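Local coordinates for protein poly(ADP-ribose) glycohydrolase (Thermomonospora curvata, PDB 3SIG) that hydrolyses the ribose–ribose glycosidic bonds of poly(ADP-ribose) and binds ADP-ribose in its pocket, at residues T21-R26 / L163-Y168; P151-F156 / V170-S175; A230-T235 / A268-R273. All blocks are in the same frame, centred on the assembly; numbering follows the deposited sequence.

Contact 1 of 3, residues T21-R26 / L163-Y168; sequences TAPSGR and LLEEPY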
loop_
_atom_site.group_PDB
_atom_site.type_symbol
_atom_site.label_atom_id
_atom_site.label_comp_id
_atom_site.label_asym_id
_atom_site.label_seq_id
_atom_site.Cartn_x
_atom_site.Cartn_y
_atom_site.Cartn_z
ATOM N N THR A 21 -24.347 -5.395 1.561
ATOM C CA THR A 21 -25.427 -4.542 1.986
ATOM C C THR A 21 -24.889 -3.363 2.795
ATOM O O THR A 21 -24.252 -3.540 3.839
ATOM C CB THR A 21 -26.421 -5.328 2.800
ATOM O OG1 THR A 21 -26.871 -6.413 1.992
ATOM C CG2 THR A 21 -27.593 -4.466 3.181
ATOM N N ALA A 22 -25.111 -2.157 2.294
ATOM C CA ALA A 22 -24.703 -0.946 2.970
ATOM C C ALA A 22 -25.634 -0.622 4.132
ATOM O O ALA A 22 -26.717 -1.196 4.260
ATOM C CB ALA A 22 -24.659 0.224 1.994
ATOM N N PRO A 23 -25.228 0.315 4.999
ATOM C CA PRO A 23 -26.052 0.567 6.179
ATOM C C PRO A 23 -27.452 1.086 5.875
ATOM O O PRO A 23 -28.355 0.846 6.675
ATOM C CB PRO A 23 -25.225 1.603 6.950
ATOM C CG PRO A 23 -23.852 1.306 6.605
ATOM C CD PRO A 23 -23.883 0.899 5.149
ATOM N N SER A 24 -27.628 1.779 4.754
ATOM C CA SER A 24 -28.956 2.257 4.349
ATOM C C SER A 24 -29.846 1.108 3.966
ATOM O O SER A 24 -31.069 1.265 3.945
ATOM C CB SER A 24 -28.850 3.164 3.125
ATOM O OG SER A 24 -28.437 2.405 1.998
ATOM N N GLY A 25 -29.265 -0.036 3.666
ATOM C CA GLY A 25 -29.990 -1.160 3.110
ATOM C C GLY A 25 -29.752 -1.344 1.630
ATOM O O GLY A 25 -30.101 -2.390 1.091
ATOM N N ARG A 26 -29.141 -0.364 0.971
ATOM C CA ARG A 26 -28.766 -0.489 -0.432
ATOM C C ARG A 26 -27.875 -1.720 -0.609
ATOM O O ARG A 26 -26.921 -1.906 0.125
ATOM C CB ARG A 26 -28.006 0.779 -0.870
ATOM C CG ARG A 26 -27.409 0.751 -2.270
ATOM C CD ARG A 26 -26.622 2.025 -2.610
ATOM N NE ARG A 26 -26.460 2.162 -4.063
ATOM C CZ ARG A 26 -25.303 2.120 -4.733
ATOM N NH1 ARG A 26 -24.143 1.968 -4.102
ATOM N NH2 ARG A 26 -25.302 2.250 -6.054
ATOM N N LEU A 163 -19.518 -0.495 6.056
ATOM C CA LEU A 163 -19.614 -0.619 4.622
ATOM C C LEU A 163 -20.066 0.707 4.016
ATOM O O LEU A 163 -20.881 1.405 4.613
ATOM C CB LEU A 163 -20.555 -1.773 4.228
ATOM C CG LEU A 163 -19.985 -3.162 4.547
ATOM C CD1 LEU A 163 -21.095 -4.211 4.637
ATOM C CD2 LEU A 163 -18.934 -3.557 3.526
ATOM N N LEU A 164 -19.593 1.031 2.814
ATOM C CA LEU A 164 -19.862 2.326 2.201
ATOM C C LEU A 164 -21.090 2.286 1.322
ATOM O O LEU A 164 -21.347 1.317 0.599
ATOM C CB LEU A 164 -18.664 2.781 1.360
ATOM C CG LEU A 164 -17.346 2.978 2.108
ATOM C CD1 LEU A 164 -16.231 3.414 1.177
ATOM C CD2 LEU A 164 -17.495 4.014 3.201
ATOM N N GLU A 165 -21.824 3.384 1.346
ATOM C CA GLU A 165 -22.966 3.545 0.438
ATOM C C GLU A 165 -22.506 3.572 -1.010
ATOM O O GLU A 165 -23.145 3.020 -1.900
ATOM C CB GLU A 165 -23.715 4.837 0.742
ATOM C CG GLU A 165 -24.367 4.860 2.112
ATOM C CD GLU A 165 -25.440 3.791 2.280
ATOM O OE1 GLU A 165 -26.103 3.461 1.279
ATOM O OE2 GLU A 165 -25.599 3.267 3.408
ATOM N N GLU A 166 -21.325 4.152 -1.226
ATOM C CA GLU A 166 -20.758 4.266 -2.554
ATOM C C GLU A 166 -19.282 3.884 -2.496
ATOM O O GLU A 166 -18.486 4.621 -1.953
ATOM C CB GLU A 166 -20.893 5.713 -3.046
ATOM C CG GLU A 166 -20.242 5.993 -4.396
ATOM C CD GLU A 166 -20.983 5.350 -5.548
ATOM O OE1 GLU A 166 -22.164 5.701 -5.767
ATOM O OE2 GLU A 166 -20.386 4.489 -6.230
ATOM N N PRO A 167 -18.953 2.741 -3.040
ATOM C CA PRO A 167 -17.544 2.327 -3.114
ATOM C C PRO A 167 -16.752 3.210 -4.075
ATOM O O PRO A 167 -17.298 3.854 -4.941
ATOM C CB PRO A 167 -17.627 0.900 -3.637
ATOM C CG PRO A 167 -18.996 0.815 -4.295
ATOM C CD PRO A 167 -19.868 1.742 -3.616
ATOM N N TYR A 168 -15.452 3.234 -3.901
ATOM C CA TYR A 168 -14.572 3.964 -4.800
ATOM C C TYR A 168 -13.458 3.040 -5.203
ATOM O O TYR A 168 -13.224 2.062 -4.537
ATOM C CB TYR A 168 -14.074 5.279 -4.164
ATOM C CG TYR A 168 -13.267 5.139 -2.906
ATOM C CD1 TYR A 168 -13.862 4.877 -1.698
ATOM C CD2 TYR A 168 -11.879 5.227 -2.936
ATOM C CE1 TYR A 168 -13.141 4.730 -0.552
ATOM C CE2 TYR A 168 -11.151 5.097 -1.799
ATOM C CZ TYR A 168 -11.756 4.833 -0.599
ATOM O OH TYR A 168 -10.994 4.705 0.566
#
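The carboxylate of E165 is gripped from the turn around S24, while the guanidinium of R26 meets the E165 carbonyl at its edge. S24 N donates to the syn lone pair of E165 OE2 at 2.9 Å. S24 OG gives its hydrogen to E165 OE1 at 2.7 Å, also on the syn side but 23° out of the carboxylate plane. Two donors from one residue, one on each oxygen, fix the rotation of the group, and A22 CB packs beside it, 3.5 Å from E165 OE2. The E165 chain bends at chi2 (-63°), which turns CD back toward the turn. R26 NH1 lies 2.6 Å from E165 O, though an N-H...O angle of only 125° makes this hydrogen bond weak; P167 CD also sits near the guanidinium plane, at its edge.

S24 OG has a second role: it accepts from R26 N at 3.0 Å, forming an ST turn that extends the type I turn from A22 to G25. P23 CD rests 3.1 Å from L163 O, and L163 CD1 approaches T21 O. The loop thus links strands 19-21 and 27-29, a small antiparallel pair, to the corner where strand 163-175 bends at E165 and E166. Y20 packs on L163 and P167 from strand 19-21, F156 meets L163 from strand 147-157, and R79 of helix 74-84 touches L164.

Contact 2 of 3, residues P151-F156 / V170-S175; sequences PGVPVF and VAFLTS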
loop_
_atom_site.group_PDB
_atom_site.type_symbol
_atom_site.label_atom_id
_atom_site.label_comp_id
_atom_site.label_asym_id
_atom_site.label_seq_id
_atom_site.Cartn_x
_atom_site.Cartn_y
_atom_site.Cartn_z
ATOM N N PRO A 151 -4.895 -2.735 -10.332
ATOM C CA PRO A 151 -5.640 -1.561 -10.830
ATOM C C PRO A 151 -7.094 -1.589 -10.417
ATOM O O PRO A 151 -7.718 -2.659 -10.379
ATOM C CB PRO A 151 -5.553 -1.696 -12.349
ATOM C CG PRO A 151 -5.493 -3.187 -12.584
ATOM C CD PRO A 151 -4.692 -3.744 -11.381
ATOM N N GLY A 152 -7.674 -0.439 -10.115
ATOM C CA GLY A 152 -9.116 -0.364 -9.984
ATOM C C GLY A 152 -9.719 -1.240 -8.905
ATOM O O GLY A 152 -10.825 -1.739 -9.042
ATOM N N VAL A 153 -9.035 -1.397 -7.779
ATOM C CA VAL A 153 -9.543 -2.211 -6.690
ATOM C C VAL A 153 -10.659 -1.437 -5.998
ATOM O O VAL A 153 -10.465 -0.305 -5.527
ATOM C CB VAL A 153 -8.430 -2.521 -5.674
ATOM C CG1 VAL A 153 -8.988 -3.291 -4.510
ATOM C CG2 VAL A 153 -7.318 -3.306 -6.357
ATOM N N PRO A 154 -11.842 -2.046 -5.845
ATOM C CA PRO A 154 -12.914 -1.362 -5.139
ATOM C C PRO A 154 -12.635 -1.335 -3.630
ATOM O O PRO A 154 -12.228 -2.349 -3.046
ATOM C CB PRO A 154 -14.156 -2.195 -5.491
ATOM C CG PRO A 154 -13.637 -3.512 -5.857
ATOM C CD PRO A 154 -12.275 -3.314 -6.431
ATOM N N VAL A 155 -12.878 -0.186 -3.023
ATOM C CA VAL A 155 -12.779 0.040 -1.586
ATOM C C VAL A 155 -14.185 0.304 -1.102
ATOM O O VAL A 155 -14.895 1.156 -1.656
ATOM C CB VAL A 155 -11.877 1.244 -1.274
ATOM C CG1 VAL A 155 -11.772 1.477 0.221
ATOM C CG2 VAL A 155 -10.507 1.032 -1.851
ATOM N N PHE A 156 -14.597 -0.427 -0.079
ATOM C CA PHE A 156 -15.998 -0.431 0.347
ATOM C C PHE A 156 -16.184 -0.431 1.862
ATOM O O PHE A 156 -17.317 -0.690 2.319
ATOM C CB PHE A 156 -16.779 -1.593 -0.326
ATOM C CG PHE A 156 -16.098 -2.943 -0.228
ATOM C CD1 PHE A 156 -15.404 -3.456 -1.310
ATOM C CD2 PHE A 156 -16.167 -3.703 0.931
ATOM C CE1 PHE A 156 -14.781 -4.687 -1.226
ATOM C CE2 PHE A 156 -15.530 -4.929 1.021
ATOM C CZ PHE A 156 -14.829 -5.410 -0.054
ATOM N N VAL A 170 -9.315 2.472 -6.279
ATOM C CA VAL A 170 -7.925 2.936 -6.294
ATOM C C VAL A 170 -7.050 1.861 -6.846
ATOM O O VAL A 170 -7.404 0.669 -6.795
ATOM C CB VAL A 170 -7.437 3.282 -4.874
ATOM C CG1 VAL A 170 -8.407 4.257 -4.184
ATOM C CG2 VAL A 170 -7.308 2.052 -4.002
ATOM N N ALA A 171 -5.861 2.221 -7.291
ATOM C CA ALA A 171 -4.833 1.234 -7.604
ATOM C C ALA A 171 -3.986 1.019 -6.367
ATOM O O ALA A 171 -3.695 1.958 -5.602
ATOM C CB ALA A 171 -3.975 1.692 -8.748
ATOM N N PHE A 172 -3.544 -0.217 -6.182
ATOM C CA PHE A 172 -2.572 -0.536 -5.137
ATOM C C PHE A 172 -1.242 -0.944 -5.724
ATOM O O PHE A 172 -1.180 -1.600 -6.790
ATOM C CB PHE A 172 -3.081 -1.612 -4.181
ATOM C CG PHE A 172 -4.174 -1.137 -3.251
ATOM C CD1 PHE A 172 -3.889 -0.335 -2.161
ATOM C CD2 PHE A 172 -5.504 -1.443 -3.499
ATOM C CE1 PHE A 172 -4.898 0.118 -1.322
ATOM C CE2 PHE A 172 -6.526 -1.013 -2.638
ATOM C CZ PHE A 172 -6.211 -0.229 -1.560
ATOM N N LEU A 173 -0.193 -0.575 -4.994
ATOM C CA LEU A 173 1.177 -0.972 -5.273
ATOM C C LEU A 173 1.629 -1.759 -4.069
ATOM O O LEU A 173 1.710 -1.192 -2.973
ATOM C CB LEU A 173 2.050 0.272 -5.442
ATOM C CG LEU A 173 1.517 1.325 -6.429
ATOM C CD1 LEU A 173 2.059 2.701 -6.215
ATOM C CD2 LEU A 173 1.813 0.876 -7.801
ATOM N N THR A 174 1.933 -3.047 -4.281
ATOM C CA THR A 174 2.268 -3.958 -3.194
ATOM C C THR A 174 3.739 -4.294 -3.270
ATOM O O THR A 174 4.181 -4.979 -4.195
ATOM C CB THR A 174 1.353 -5.211 -3.275
ATOM O OG1 THR A 174 0.043 -4.810 -2.881
ATOM C CG2 THR A 174 1.751 -6.355 -2.390
ATOM N N SER A 175 4.486 -3.765 -2.305
ATOM C CA SER A 175 5.925 -3.917 -2.244
ATOM C C SER A 175 6.300 -3.982 -0.775
ATOM O O SER A 175 5.962 -3.073 -0.027
ATOM C CB SER A 175 6.581 -2.678 -2.871
ATOM O OG SER A 175 7.986 -2.608 -2.627
#
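V153 and V170 form a buried, hydrogen-bonded antiparallel pair that joins strands 147-157 and 163-175; the centre of the contact lies about 8 Å from the centre of the chain. The pairing rests on two backbone bonds: V153 N donates to V170 O at 2.8 Å, and V170 N returns a bond of 3.1 Å to V153 O. One bridge is found between these segments, consistent with the 108° between the axes of strand segments 153-156 and 170-175. Strand 147-157 turns a corner at G152, where positive phi favours glycine, and Q88 bonds to the G152 nitrogen.

Both strands belong to a beta hairpin in the mixed sheet of the macrodomain-like fold, and strand 163-175 continues alongside the parallel strand 90-94. Beyond the bridge the contact is apolar. The side chains of V153 and F172 cross at about a right angle, with V153 CB 3.8 Å from F172 CD2, at the edge of the ring and in its plane. Within segment 170-175, V170 CG2 lies over one face of that ring, 3.4 Å above the plane and offset toward the rim. Across the contact the same methyl meets V155 CG2 at 4.0 Å; V170 chi1 (-52°) puts CG1 anti to the carbonyl carbon, leaving CG2 between N and the carbonyl carbon. A37 of helix 31-39 packs against V153.

Contact 3 of 3, residues A230-T235 / A268-R273; sequences AQVAET and AAFARR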
loop_
_atom_site.group_PDB
_atom_site.type_symbol
_atom_site.label_atom_id
_atom_site.label_comp_id
_atom_site.label_asym_id
_atom_site.label_seq_id
_atom_site.Cartn_x
_atom_site.Cartn_y
_atom_site.Cartn_z
ATOM N N ALA A 230 12.734 8.326 10.075
ATOM C CA ALA A 230 13.534 9.389 9.469
ATOM C C ALA A 230 14.219 8.908 8.189
ATOM O O ALA A 230 14.275 9.637 7.202
ATOM C CB ALA A 230 14.566 9.957 10.467
ATOM N N GLN A 231 14.727 7.685 8.189
ATOM C CA GLN A 231 15.368 7.140 6.999
ATOM C C GLN A 231 14.351 6.892 5.882
ATOM O O GLN A 231 14.642 7.165 4.726
ATOM C CB GLN A 231 16.120 5.845 7.316
ATOM C CG GLN A 231 16.878 5.286 6.130
ATOM C CD GLN A 231 17.702 4.085 6.510
ATOM O OE1 GLN A 231 17.242 3.184 7.223
ATOM N NE2 GLN A 231 18.944 4.072 6.076
ATOM N N VAL A 232 13.152 6.442 6.209
ATOM C CA VAL A 232 12.173 6.191 5.157
ATOM C C VAL A 232 11.660 7.538 4.600
ATOM O O VAL A 232 11.551 7.706 3.379
ATOM C CB VAL A 232 11.017 5.288 5.641
ATOM C CG1 VAL A 232 9.999 5.128 4.557
ATOM C CG2 VAL A 232 11.592 3.906 6.052
ATOM N N ALA A 233 11.422 8.523 5.461
ATOM C CA ALA A 233 11.036 9.844 4.979
ATOM C C ALA A 233 12.140 10.410 4.087
ATOM O O ALA A 233 11.862 10.954 3.017
ATOM C CB ALA A 233 10.748 10.779 6.142
ATOM N N GLU A 234 13.391 10.290 4.510
ATOM C CA GLU A 234 14.514 10.796 3.708
ATOM C C GLU A 234 14.600 10.078 2.357
ATOM O O GLU A 234 14.945 10.703 1.344
ATOM C CB GLU A 234 15.832 10.677 4.478
ATOM C CG GLU A 234 17.024 11.178 3.698
ATOM C CD GLU A 234 16.953 12.652 3.392
ATOM O OE1 GLU A 234 16.397 13.403 4.205
ATOM O OE2 GLU A 234 17.483 13.059 2.339
ATOM N N THR A 235 14.285 8.793 2.341
ATOM C CA THR A 235 14.311 8.009 1.108
ATOM C C THR A 235 13.346 8.626 0.106
ATOM O O THR A 235 13.708 8.895 -1.053
ATOM C CB THR A 235 13.936 6.557 1.376
ATOM O OG1 THR A 235 14.926 5.972 2.227
ATOM C CG2 THR A 235 13.844 5.734 0.114
ATOM N N ALA A 268 5.444 12.240 13.069
ATOM C CA ALA A 268 6.349 13.342 13.361
ATOM C C ALA A 268 7.557 13.369 12.430
ATOM O O ALA A 268 7.985 14.431 12.002
ATOM C CB ALA A 268 6.790 13.276 14.808
ATOM N N ALA A 269 8.125 12.215 12.099
ATOM C CA ALA A 269 9.300 12.164 11.232
ATOM C C ALA A 269 8.963 12.660 9.835
ATOM O O ALA A 269 9.741 13.391 9.226
ATOM C CB ALA A 269 9.846 10.749 11.157
ATOM N N PHE A 270 7.800 12.280 9.331
ATOM C CA PHE A 270 7.386 12.743 8.015
ATOM C C PHE A 270 7.021 14.226 8.028
ATOM O O PHE A 270 7.403 14.963 7.106
ATOM C CB PHE A 270 6.246 11.885 7.449
ATOM C CG PHE A 270 6.738 10.608 6.825
ATOM C CD1 PHE A 270 6.870 10.493 5.448
ATOM C CD2 PHE A 270 7.135 9.542 7.616
ATOM C CE1 PHE A 270 7.367 9.313 4.898
ATOM C CE2 PHE A 270 7.651 8.396 7.055
ATOM C CZ PHE A 270 7.754 8.283 5.697
ATOM N N ALA A 271 6.358 14.688 9.090
ATOM C CA ALA A 271 6.001 16.104 9.217
ATOM C C ALA A 271 7.251 16.958 9.232
ATOM O O ALA A 271 7.296 18.018 8.618
ATOM C CB ALA A 271 5.170 16.351 10.483
ATOM N N ARG A 272 8.283 16.496 9.920
ATOM C CA ARG A 272 9.531 17.244 9.985
ATOM C C ARG A 272 10.183 17.346 8.621
ATOM O O ARG A 272 10.704 18.382 8.227
ATOM C CB ARG A 272 10.504 16.592 10.960
ATOM C CG ARG A 272 10.124 16.846 12.417
ATOM C CD ARG A 272 11.254 16.497 13.374
ATOM N NE ARG A 272 11.528 15.066 13.412
ATOM C CZ ARG A 272 10.836 14.188 14.134
ATOM N NH1 ARG A 272 9.819 14.588 14.889
ATOM N NH2 ARG A 272 11.164 12.912 14.107
ATOM N N ARG A 273 10.179 16.254 7.879
ATOM C CA ARG A 273 10.922 16.249 6.630
ATOM C C ARG A 273 10.177 16.984 5.519
ATOM O O ARG A 273 10.830 17.641 4.696
ATOM C CB ARG A 273 11.231 14.809 6.196
ATOM C CG ARG A 273 12.062 14.678 4.903
ATOM C CD ARG A 273 13.405 15.381 5.098
ATOM N NE ARG A 273 14.238 15.520 3.901
ATOM C CZ ARG A 273 14.132 16.509 3.017
ATOM N NH1 ARG A 273 13.180 17.417 3.137
ATOM N NH2 ARG A 273 14.954 16.560 1.977
#
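The shortest polar bond between the two helices runs from R273 NE to E234 OE1, 3.0 Å apart, and forms a salt bridge. The oxygen lies at the edge of the guanidinium, nearly in its plane, whereas seen from E234 the donor stands above the carboxylate, 36° out of plane. NE is the guanidinium nitrogen that carries the bond. Both chains bend at chi2; in R273 the angle of 60° folds CD back, and this carbon comes within 3.7 Å of E234 OE1. Nearer the backbone, R273 CB packs 4.1 Å from A233 CB.

A233 is the apolar centre of the contact. Its CB sits over the middle of the F270 ring, 3.7 Å from the centroid and almost on the ring normal, a clear CH-pi contact. V232 CG1 approaches the same ring differently, at the edge, 4.0 Å from F270 CZ. A269 CB adds a contact to A230 N at 3.9 Å. The axes of segments 230-235 and 268-273 come within 8.8 Å, crossing at -39°, with alanines A233 and A269 at the interface. Helices 229-240 and 265-273 thus pack side by side, running in broadly the same direction, with F270 also meeting the ring of F255 on strand 252-256.

The chemistry divides across the interface. A buried alanine-on-phenylalanine contact fills the side facing the sheet, with the F270 side chain about 8 Å from bound ADP-ribose, while the ion pair lies toward solvent, where water would probably screen its charges. The contact is therefore largely apolar packing, to which one salt bridge is added at the solvent-facing edge of the interface.

In the fold
Contact 2 is the buried one, contact 3 is partly buried, and contact 1 lies at the surface, its centre about 23 Å from that of the chain. Contacts 1 and 2 both use strand 163-175 and meet directly: Y168 O lies 2.7 Å from V155 N, a probable hydrogen bond that continues the hairpin between them. Contact 3 stands apart, its nearest atoms about 10 Å from contact 2 and about 19 Å from contact 1, and it joins helices rather than strands. Chemistry follows position: a carboxylate held by a turn at the periphery, backbone pairing with apolar side chains in the sheet, and a mixture of aromatic packing and ion pair between the helices.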